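Local coordinates for protein alcohol dehydrogenase YqhD (Escherichia coli, PDB 4QGS) that reduces a broad range of short-chain aldehydes to alcohols with NADPH, as a zinc-dependent member of the iron-containing alcohol dehydrogenase family, at residues G74-Y82 / G106-F114; I138-L148 / S176-L186. All coordinates share one frame; numbering follows the deposited sequence.

Contact 1 (G74-Y82 / G106-F114); sequences GGIEPNPAY and GSVLDGTKF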
loop_
_atom_site.group_PDB
_atom_site.type_symbol
_atom_site.label_atom_id
_atom_site.label_comp_id
_atom_site.label_asym_id
_atom_site.label_seq_id
_atom_site.Cartn_x
_atom_site.Cartn_y
_atom_site.Cartn_z
ATOM N N GLY A 74 -10.480 -19.577 -1.946
ATOM C CA GLY A 74 -9.481 -19.060 -1.032
ATOM C C GLY A 74 -8.084 -19.492 -1.418
ATOM O O GLY A 74 -7.884 -20.104 -2.468
ATOM N N GLY A 75 -7.114 -19.162 -0.570
ATOM C CA GLY A 75 -5.742 -19.576 -0.782
ATOM C C GLY A 75 -4.879 -18.583 -1.537
ATOM O O GLY A 75 -3.749 -18.907 -1.903
ATOM N N ILE A 76 -5.398 -17.383 -1.785
ATOM C CA ILE A 76 -4.584 -16.342 -2.399
ATOM C C ILE A 76 -3.486 -15.976 -1.408
ATOM O O ILE A 76 -3.749 -15.519 -0.299
ATOM C CB ILE A 76 -5.409 -15.099 -2.793
ATOM C CG1 ILE A 76 -6.417 -15.451 -3.894
ATOM C CG2 ILE A 76 -4.498 -13.981 -3.273
ATOM C CD1 ILE A 76 -7.289 -14.282 -4.338
ATOM N N GLU A 77 -2.245 -16.222 -1.801
ATOM C CA GLU A 77 -1.118 -16.033 -0.900
ATOM C C GLU A 77 -0.631 -14.591 -0.932
ATOM O O GLU A 77 -0.937 -13.855 -1.869
ATOM C CB GLU A 77 0.015 -16.997 -1.270
ATOM C CG GLU A 77 0.320 -17.040 -2.757
ATOM C CD GLU A 77 -0.512 -18.082 -3.484
ATOM O OE1 GLU A 77 -1.026 -19.003 -2.817
ATOM O OE2 GLU A 77 -0.670 -17.970 -4.716
ATOM N N PRO A 78 0.108 -14.172 0.110
ATOM C CA PRO A 78 0.834 -12.909 -0.023
ATOM C C PRO A 78 1.740 -13.042 -1.235
ATOM O O PRO A 78 2.291 -14.126 -1.428
ATOM C CB PRO A 78 1.625 -12.804 1.283
ATOM C CG PRO A 78 0.903 -13.700 2.242
ATOM C CD PRO A 78 0.342 -14.817 1.415
ATOM N N ASN A 79 1.869 -11.994 -2.039
ATOM C CA ASN A 79 2.441 -12.134 -3.378
ATOM C C ASN A 79 1.661 -13.204 -4.139
ATOM O O ASN A 79 2.162 -14.307 -4.351
ATOM C CB ASN A 79 3.932 -12.496 -3.319
ATOM C CG ASN A 79 4.777 -11.395 -2.711
ATOM O OD1 ASN A 79 4.279 -10.314 -2.394
ATOM N ND2 ASN A 79 6.058 -11.676 -2.519
ATOM N N PRO A 80 0.417 -12.885 -4.530
ATOM C CA PRO A 80 -0.463 -13.860 -5.185
ATOM C C PRO A 80 0.169 -14.474 -6.433
ATOM O O PRO A 80 0.627 -13.744 -7.313
ATOM C CB PRO A 80 -1.707 -13.033 -5.540
ATOM C CG PRO A 80 -1.265 -11.604 -5.483
ATOM C CD PRO A 80 -0.210 -11.556 -4.425
ATOM N N ALA A 81 0.195 -15.803 -6.495
ATOM C CA ALA A 81 0.855 -16.509 -7.590
ATOM C C ALA A 81 0.003 -16.554 -8.854
ATOM O O ALA A 81 -1.208 -16.770 -8.791
ATOM C CB ALA A 81 1.227 -17.920 -7.164
ATOM N N TYR A 82 0.654 -16.358 -10.000
ATOM C CA TYR A 82 0.005 -16.451 -11.306
ATOM C C TYR A 82 -0.629 -17.822 -11.478
ATOM O O TYR A 82 -1.635 -17.970 -12.174
ATOM C CB TYR A 82 1.013 -16.179 -12.432
ATOM C CG TYR A 82 0.489 -16.409 -13.839
ATOM C CD1 TYR A 82 -0.056 -15.364 -14.576
ATOM C CD2 TYR A 82 0.567 -17.662 -14.442
ATOM C CE1 TYR A 82 -0.528 -15.561 -15.864
ATOM C CE2 TYR A 82 0.096 -17.869 -15.729
ATOM C CZ TYR A 82 -0.448 -16.814 -16.436
ATOM O OH TYR A 82 -0.916 -17.006 -17.716
ATOM N N GLY A 106 -4.524 -6.229 0.844
ATOM C CA GLY A 106 -4.072 -5.822 -0.479
ATOM C C GLY A 106 -3.686 -6.960 -1.401
ATOM O O GLY A 106 -3.821 -6.863 -2.623
ATOM N N SER A 107 -3.183 -8.037 -0.815
ATOM C CA SER A 107 -2.825 -9.229 -1.574
ATOM C C SER A 107 -4.056 -9.872 -2.218
ATOM O O SER A 107 -4.038 -10.238 -3.394
ATOM C CB SER A 107 -2.120 -10.236 -0.668
ATOM O OG SER A 107 -1.730 -11.387 -1.395
ATOM N N VAL A 108 -5.126 -10.008 -1.442
ATOM C CA VAL A 108 -6.358 -10.593 -1.958
ATOM C C VAL A 108 -6.958 -9.667 -3.000
ATOM O O VAL A 108 -7.415 -10.108 -4.057
ATOM C CB VAL A 108 -7.383 -10.861 -0.827
ATOM C CG1 VAL A 108 -8.713 -11.369 -1.398
ATOM C CG2 VAL A 108 -6.822 -11.858 0.173
ATOM N N LEU A 109 -6.936 -8.375 -2.697
ATOM C CA LEU A 109 -7.460 -7.369 -3.612
ATOM C C LEU A 109 -6.722 -7.402 -4.942
ATOM O O LEU A 109 -7.344 -7.467 -6.000
ATOM C CB LEU A 109 -7.360 -5.980 -2.988
ATOM C CG LEU A 109 -7.805 -4.821 -3.876
ATOM C CD1 LEU A 109 -9.278 -4.964 -4.242
ATOM C CD2 LEU A 109 -7.545 -3.501 -3.179
ATOM N N ASP A 110 -5.393 -7.383 -4.884
ATOM C CA ASP A 110 -4.577 -7.329 -6.095
ATOM C C ASP A 110 -4.795 -8.551 -6.985
ATOM O O ASP A 110 -4.966 -8.427 -8.199
ATOM C CB ASP A 110 -3.097 -7.198 -5.734
ATOM C CG ASP A 110 -2.739 -5.808 -5.255
ATOM O OD1 ASP A 110 -3.606 -4.910 -5.344
ATOM O OD2 ASP A 110 -1.589 -5.606 -4.810
ATOM N N GLY A 111 -4.797 -9.727 -6.375
ATOM C CA GLY A 111 -5.007 -10.952 -7.112
ATOM C C GLY A 111 -6.390 -10.981 -7.728
ATOM O O GLY A 111 -6.590 -11.484 -8.827
ATOM N N THR A 112 -7.362 -10.435 -7.013
ATOM C CA THR A 112 -8.721 -10.446 -7.521
ATOM C C THR A 112 -8.856 -9.475 -8.694
ATOM O O THR A 112 -9.593 -9.737 -9.647
ATOM C CB THR A 112 -9.722 -10.120 -6.396
ATOM O OG1 THR A 112 -9.578 -11.106 -5.361
ATOM C CG2 THR A 112 -11.147 -10.145 -6.921
ATOM N N LYS A 113 -8.117 -8.373 -8.645
ATOM C CA LYS A 113 -8.104 -7.431 -9.761
ATOM C C LYS A 113 -7.628 -8.146 -11.015
ATOM O O LYS A 113 -8.170 -7.961 -12.110
ATOM C CB LYS A 113 -7.207 -6.231 -9.458
ATOM C CG LYS A 113 -7.782 -5.249 -8.446
ATOM C CD LYS A 113 -6.901 -4.012 -8.312
ATOM C CE LYS A 113 -7.463 -3.027 -7.304
ATOM N NZ LYS A 113 -6.631 -1.794 -7.214
ATOM N N PHE A 114 -6.615 -8.981 -10.849
ATOM C CA PHE A 114 -6.075 -9.714 -11.978
ATOM C C PHE A 114 -7.096 -10.708 -12.518
ATOM O O PHE A 114 -7.284 -10.813 -13.727
ATOM C CB PHE A 114 -4.790 -10.430 -11.577
ATOM C CG PHE A 114 -4.225 -11.285 -12.656
ATOM C CD1 PHE A 114 -3.604 -10.717 -13.759
ATOM C CD2 PHE A 114 -4.320 -12.659 -12.579
ATOM C CE1 PHE A 114 -3.084 -11.511 -14.762
ATOM C CE2 PHE A 114 -3.797 -13.450 -13.568
ATOM C CZ PHE A 114 -3.184 -12.880 -14.667
#

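Contact 2 (I138-L148 / S176-L186); sequences IKSAIPMGCVL and SAHVQPVFAVL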
loop_
_atom_site.group_PDB
_atom_site.type_symbol
_atom_site.label_atom_id
_atom_site.label_comp_id
_atom_site.label_asym_id
_atom_site.label_seq_id
_atom_site.Cartn_x
_atom_site.Cartn_y
_atom_site.Cartn_z
ATOM N N ILE A 138 -6.324 -3.318 -20.927
ATOM C CA ILE A 138 -7.565 -3.854 -20.386
ATOM C C ILE A 138 -8.747 -2.993 -20.844
ATOM O O ILE A 138 -8.773 -1.784 -20.617
ATOM C CB ILE A 138 -7.516 -3.933 -18.844
ATOM C CG1 ILE A 138 -6.463 -4.960 -18.405
ATOM C CG2 ILE A 138 -8.885 -4.298 -18.276
ATOM C CD1 ILE A 138 -6.060 -4.868 -16.938
ATOM N N LYS A 139 -9.711 -3.627 -21.510
ATOM C CA LYS A 139 -10.893 -2.935 -22.028
ATOM C C LYS A 139 -12.107 -3.136 -21.132
ATOM O O LYS A 139 -13.049 -2.344 -21.149
ATOM C CB LYS A 139 -11.234 -3.419 -23.444
ATOM C CG LYS A 139 -10.577 -2.635 -24.565
ATOM C CD LYS A 139 -9.086 -2.843 -24.587
ATOM C CE LYS A 139 -8.422 -2.053 -25.694
ATOM N NZ LYS A 139 -6.953 -2.265 -25.697
ATOM N N SER A 140 -12.087 -4.217 -20.366
ATOM C CA SER A 140 -13.222 -4.579 -19.536
ATOM C C SER A 140 -12.779 -5.563 -18.477
ATOM O O SER A 140 -11.762 -6.240 -18.629
ATOM C CB SER A 140 -14.339 -5.200 -20.369
ATOM O OG SER A 140 -14.011 -6.538 -20.709
ATOM N N ALA A 141 -13.558 -5.656 -17.410
ATOM C CA ALA A 141 -13.257 -6.595 -16.347
ATOM C C ALA A 141 -14.552 -7.037 -15.687
ATOM O O ALA A 141 -15.555 -6.313 -15.722
ATOM C CB ALA A 141 -12.317 -5.972 -15.332
ATOM N N ILE A 142 -14.537 -8.231 -15.111
ATOM C CA ILE A 142 -15.641 -8.669 -14.268
ATOM C C ILE A 142 -15.783 -7.683 -13.122
ATOM O O ILE A 142 -14.789 -7.315 -12.495
ATOM C CB ILE A 142 -15.414 -10.077 -13.727
ATOM C CG1 ILE A 142 -15.322 -11.062 -14.885
ATOM C CG2 ILE A 142 -16.532 -10.490 -12.753
ATOM C CD1 ILE A 142 -15.391 -12.472 -14.448
ATOM N N PRO A 143 -17.015 -7.224 -12.867
ATOM C CA PRO A 143 -17.232 -6.281 -11.772
ATOM C C PRO A 143 -16.738 -6.875 -10.464
ATOM O O PRO A 143 -16.884 -8.081 -10.249
ATOM C CB PRO A 143 -18.750 -6.096 -11.763
ATOM C CG PRO A 143 -19.157 -6.379 -13.175
ATOM C CD PRO A 143 -18.260 -7.499 -13.607
ATOM N N MET A 144 -16.133 -6.056 -9.615
ATOM C CA MET A 144 -15.651 -6.574 -8.343
ATOM C C MET A 144 -15.774 -5.535 -7.246
ATOM O O MET A 144 -15.735 -4.336 -7.501
ATOM C CB MET A 144 -14.198 -7.063 -8.465
ATOM C CG MET A 144 -13.193 -5.987 -8.825
ATOM S SD MET A 144 -11.501 -6.497 -8.408
ATOM C CE MET A 144 -11.625 -6.514 -6.618
ATOM N N GLY A 145 -15.956 -6.015 -6.019
ATOM C CA GLY A 145 -15.964 -5.164 -4.849
ATOM C C GLY A 145 -15.038 -5.806 -3.833
ATOM O O GLY A 145 -14.455 -6.867 -4.094
ATOM N N CYS A 146 -14.876 -5.164 -2.685
ATOM C CA CYS A 146 -14.036 -5.745 -1.647
ATOM C C CYS A 146 -14.497 -5.367 -0.249
ATOM O O CYS A 146 -15.224 -4.382 -0.029
ATOM C CB CYS A 146 -12.567 -5.337 -1.849
ATOM S SG CYS A 146 -12.248 -3.557 -1.751
ATOM N N VAL A 147 -14.082 -6.196 0.692
ATOM C CA VAL A 147 -14.256 -5.949 2.104
ATOM C C VAL A 147 -12.850 -5.986 2.692
ATOM O O VAL A 147 -12.242 -7.055 2.775
ATOM C CB VAL A 147 -15.175 -6.999 2.763
ATOM C CG1 VAL A 147 -15.330 -6.720 4.251
ATOM C CG2 VAL A 147 -16.543 -7.002 2.069
ATOM N N LEU A 148 -12.322 -4.826 3.073
ATOM C CA LEU A 148 -10.905 -4.729 3.448
ATOM C C LEU A 148 -10.670 -4.858 4.949
ATOM O O LEU A 148 -11.223 -4.102 5.742
ATOM C CB LEU A 148 -10.304 -3.409 2.945
ATOM C CG LEU A 148 -10.249 -3.216 1.426
ATOM C CD1 LEU A 148 -9.589 -1.886 1.055
ATOM C CD2 LEU A 148 -9.522 -4.375 0.749
ATOM N N SER A 176 -5.498 -0.372 -14.107
ATOM C CA SER A 176 -6.556 -0.238 -15.104
ATOM C C SER A 176 -7.846 0.295 -14.497
ATOM O O SER A 176 -8.352 -0.247 -13.517
ATOM C CB SER A 176 -6.829 -1.576 -15.788
ATOM O OG SER A 176 -7.968 -1.483 -16.630
ATOM N N ALA A 177 -8.393 1.341 -15.111
ATOM C CA ALA A 177 -9.640 1.954 -14.656
ATOM C C ALA A 177 -10.812 0.969 -14.607
ATOM O O ALA A 177 -11.889 1.303 -14.108
ATOM C CB ALA A 177 -9.993 3.137 -15.553
ATOM N N HIS A 178 -10.601 -0.239 -15.118
ATOM C CA HIS A 178 -11.659 -1.238 -15.188
ATOM C C HIS A 178 -11.532 -2.320 -14.122
ATOM O O HIS A 178 -12.516 -2.977 -13.797
ATOM C CB HIS A 178 -11.683 -1.874 -16.580
ATOM C CG HIS A 178 -12.151 -0.942 -17.654
ATOM N ND1 HIS A 178 -11.573 -0.892 -18.905
ATOM C CD2 HIS A 178 -13.143 -0.021 -17.661
ATOM C CE1 HIS A 178 -12.186 0.024 -19.634
ATOM N NE2 HIS A 178 -13.145 0.565 -18.904
ATOM N N VAL A 179 -10.330 -2.506 -13.581
ATOM C CA VAL A 179 -10.119 -3.517 -12.545
ATOM C C VAL A 179 -10.265 -2.892 -11.172
ATOM O O VAL A 179 -10.069 -3.552 -10.151
ATOM C CB VAL A 179 -8.736 -4.182 -12.644
ATOM C CG1 VAL A 179 -8.502 -4.694 -14.046
ATOM C CG2 VAL A 179 -7.640 -3.205 -12.231
ATOM N N GLN A 180 -10.603 -1.611 -11.147
ATOM C CA GLN A 180 -10.870 -0.955 -9.882
ATOM C C GLN A 180 -12.179 -1.468 -9.315
ATOM O O GLN A 180 -13.151 -1.634 -10.051
ATOM C CB GLN A 180 -10.937 0.559 -10.027
ATOM C CG GLN A 180 -9.821 1.125 -10.849
ATOM C CD GLN A 180 -9.415 2.494 -10.380
ATOM O OE1 GLN A 180 -8.861 2.639 -9.288
ATOM N NE2 GLN A 180 -9.663 3.506 -11.199
ATOM N N PRO A 181 -12.207 -1.716 -8.001
ATOM C CA PRO A 181 -13.454 -2.185 -7.392
ATOM C C PRO A 181 -14.581 -1.163 -7.504
ATOM O O PRO A 181 -14.368 0.050 -7.384
ATOM C CB PRO A 181 -13.066 -2.419 -5.922
ATOM C CG PRO A 181 -11.843 -1.628 -5.701
ATOM C CD PRO A 181 -11.117 -1.585 -7.023
ATOM N N VAL A 182 -15.792 -1.654 -7.743
ATOM C CA VAL A 182 -16.937 -0.769 -7.798
ATOM C C VAL A 182 -17.180 -0.203 -6.403
ATOM O O VAL A 182 -17.601 0.938 -6.264
ATOM C CB VAL A 182 -18.198 -1.487 -8.331
ATOM C CG1 VAL A 182 -18.039 -1.797 -9.802
ATOM C CG2 VAL A 182 -18.447 -2.762 -7.569
ATOM N N PHE A 183 -16.900 -1.002 -5.368
ATOM C CA PHE A 183 -17.037 -0.523 -3.992
ATOM C C PHE A 183 -16.010 -1.151 -3.067
ATOM O O PHE A 183 -15.449 -2.187 -3.365
ATOM C CB PHE A 183 -18.442 -0.806 -3.435
ATOM C CG PHE A 183 -18.769 -2.269 -3.365
ATOM C CD1 PHE A 183 -18.389 -3.029 -2.275
ATOM C CD2 PHE A 183 -19.445 -2.886 -4.402
ATOM C CE1 PHE A 183 -18.672 -4.378 -2.224
ATOM C CE2 PHE A 183 -19.738 -4.240 -4.352
ATOM C CZ PHE A 183 -19.346 -4.982 -3.268
ATOM N N ALA A 184 -15.803 -0.518 -1.923
ATOM C CA ALA A 184 -14.955 -1.085 -0.885
ATOM C C ALA A 184 -15.635 -0.876 0.455
ATOM O O ALA A 184 -16.016 0.258 0.797
ATOM C CB ALA A 184 -13.560 -0.437 -0.909
ATOM N N VAL A 185 -15.836 -1.966 1.198
ATOM C CA VAL A 185 -16.347 -1.866 2.554
ATOM C C VAL A 185 -15.186 -1.734 3.525
ATOM O O VAL A 185 -14.340 -2.626 3.595
ATOM C CB VAL A 185 -17.189 -3.094 2.962
ATOM C CG1 VAL A 185 -17.654 -2.950 4.401
ATOM C CG2 VAL A 185 -18.372 -3.247 2.021
ATOM N N LEU A 186 -15.164 -0.622 4.255
ATOM C CA LEU A 186 -14.120 -0.314 5.228
ATOM C C LEU A 186 -14.739 -0.157 6.612
ATOM O O LEU A 186 -15.288 0.895 6.942
ATOM C CB LEU A 186 -13.379 0.979 4.842
ATOM C CG LEU A 186 -12.248 0.963 3.805
ATOM C CD1 LEU A 186 -12.657 0.284 2.526
ATOM C CD2 LEU A 186 -11.828 2.400 3.495
HETATM O O HOH W 1 -13.471 -4.798 -12.189
HETATM O O HOH W 2 -14.942 -3.347 -10.675
HETATM O O HOH W 3 -13.763 -3.566 6.174
#

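Contact 1 (G74-Y82 / G106-F114)
Two aromatic rings, Tyr82 and Phe114, meet obliquely at one end of this contact: CZ of Phe114 sits 4.0 Å from CE1 of Tyr82, and about as close to the neighbouring CD1. Beyond them, Leu85 and Met86 of helix 82-95 and Ile163 of strand 161-163 touch the Phe114 side chain, while Pro127 and Arg165 touch that of Tyr82. The setting is the Rossmann-like, dinucleotide-binding half of the enzyme, where the first turns of helix 106-119, which begins at Gly106, pack against the loop that follows strand 69-73. Gly106, Ser107, Asp110 and Asn79 all bind NADP(+), so the contact probably forms part of the wall of the cofactor cleft. At the heart of it Ser107 swings its hydroxyl anti to its own backbone N (chi1 -178°), toward the loop. There OG comes within 2.6 Å of the carbonyl O of Glu77 and 3.4 Å of CD of Pro80. One turn on, Gly111 has no side chain to press on Pro80 CB and Ile76 CG2, and Pro80 CG comes to 4.1 Å from Gly111 N. Ile76 spreads its two branches: CG2 rests 3.8 Å from the carbonyl O of Ser107, and CD1 reaches on to Thr112, crossing that side chain at about a right angle. The loop is braced from within as well, since Glu77 OE2 turns its anti lone pair to the backbone N of Ala81, just ahead of helix 82-95, and is also hydrogen-bonded to Thr84 OG1. On the helix, Val108 O accepts both Thr112 N and Thr112 OG1 from opposite faces of its carbonyl plane, the hydroxyl donating over 2.7 Å.

Contact 2 (I138-L148 / S176-L186)
Val185 N donates to Cys146 O over 2.8 Å and nearly straight (174°), and Leu148 N returns a bond to Val185 O. With Cys146 N hydrogen-bonded to Phe183 O, this is the parallel pairing of strands 144-148 and 183-186, inside the sheet of the cofactor-binding domain. Water 3 donates to both Leu148 O and Val185 O. Upstream, Val182 N meets Met144 O at 2.7 Å. Where the chains part, water 2 accepts from Met144 N and sits near Gln180 O, and water 1 lies near both Ile142 O and His178 O; farther out His178 ND1 makes a weak bond, in the plane of its ring, to Ile138 O. Phe183 takes the cramped first torsion between N and carbonyl carbon (chi1 62°), which folds its ring back over Gly145, whose CA lies 3.8 Å from the ring centroid in a CH-pi contact. With the ring cut back to an alanine, Gly145 CA is likely to lose its aromatic cover and a gap to open beside it. Cys146 SG packs 3.5 Å from Ala184 CB, and Ile138 CD1 meets Val179 CG1 at 3.8 Å. The strands are thus held by main-chain bonds that do not depend on side-chain identity, and the side chains add mainly apolar packing.

The two contacts follow one another along the chain, contact 1 closing before contact 2 opens, and their centres lie 14 Å apart in the same cofactor-binding domain. Contact 2 pairs two neighbouring strands of the six-stranded parallel sheet; contact 1 sits on one side of that sheet, where helix 106-119 packs against the loop after edge strand 69-73. The helix joins them directly: Leu109 CD1 and Thr112 CG2 each approach Met144 CE at 3.7 Å, and Lys113 CG packs against Val179 O. One side of this helix therefore meets the nucleotide-binding loop while another rests on the sheet, so the paired strands probably back the helix that lines the NADP(+) site.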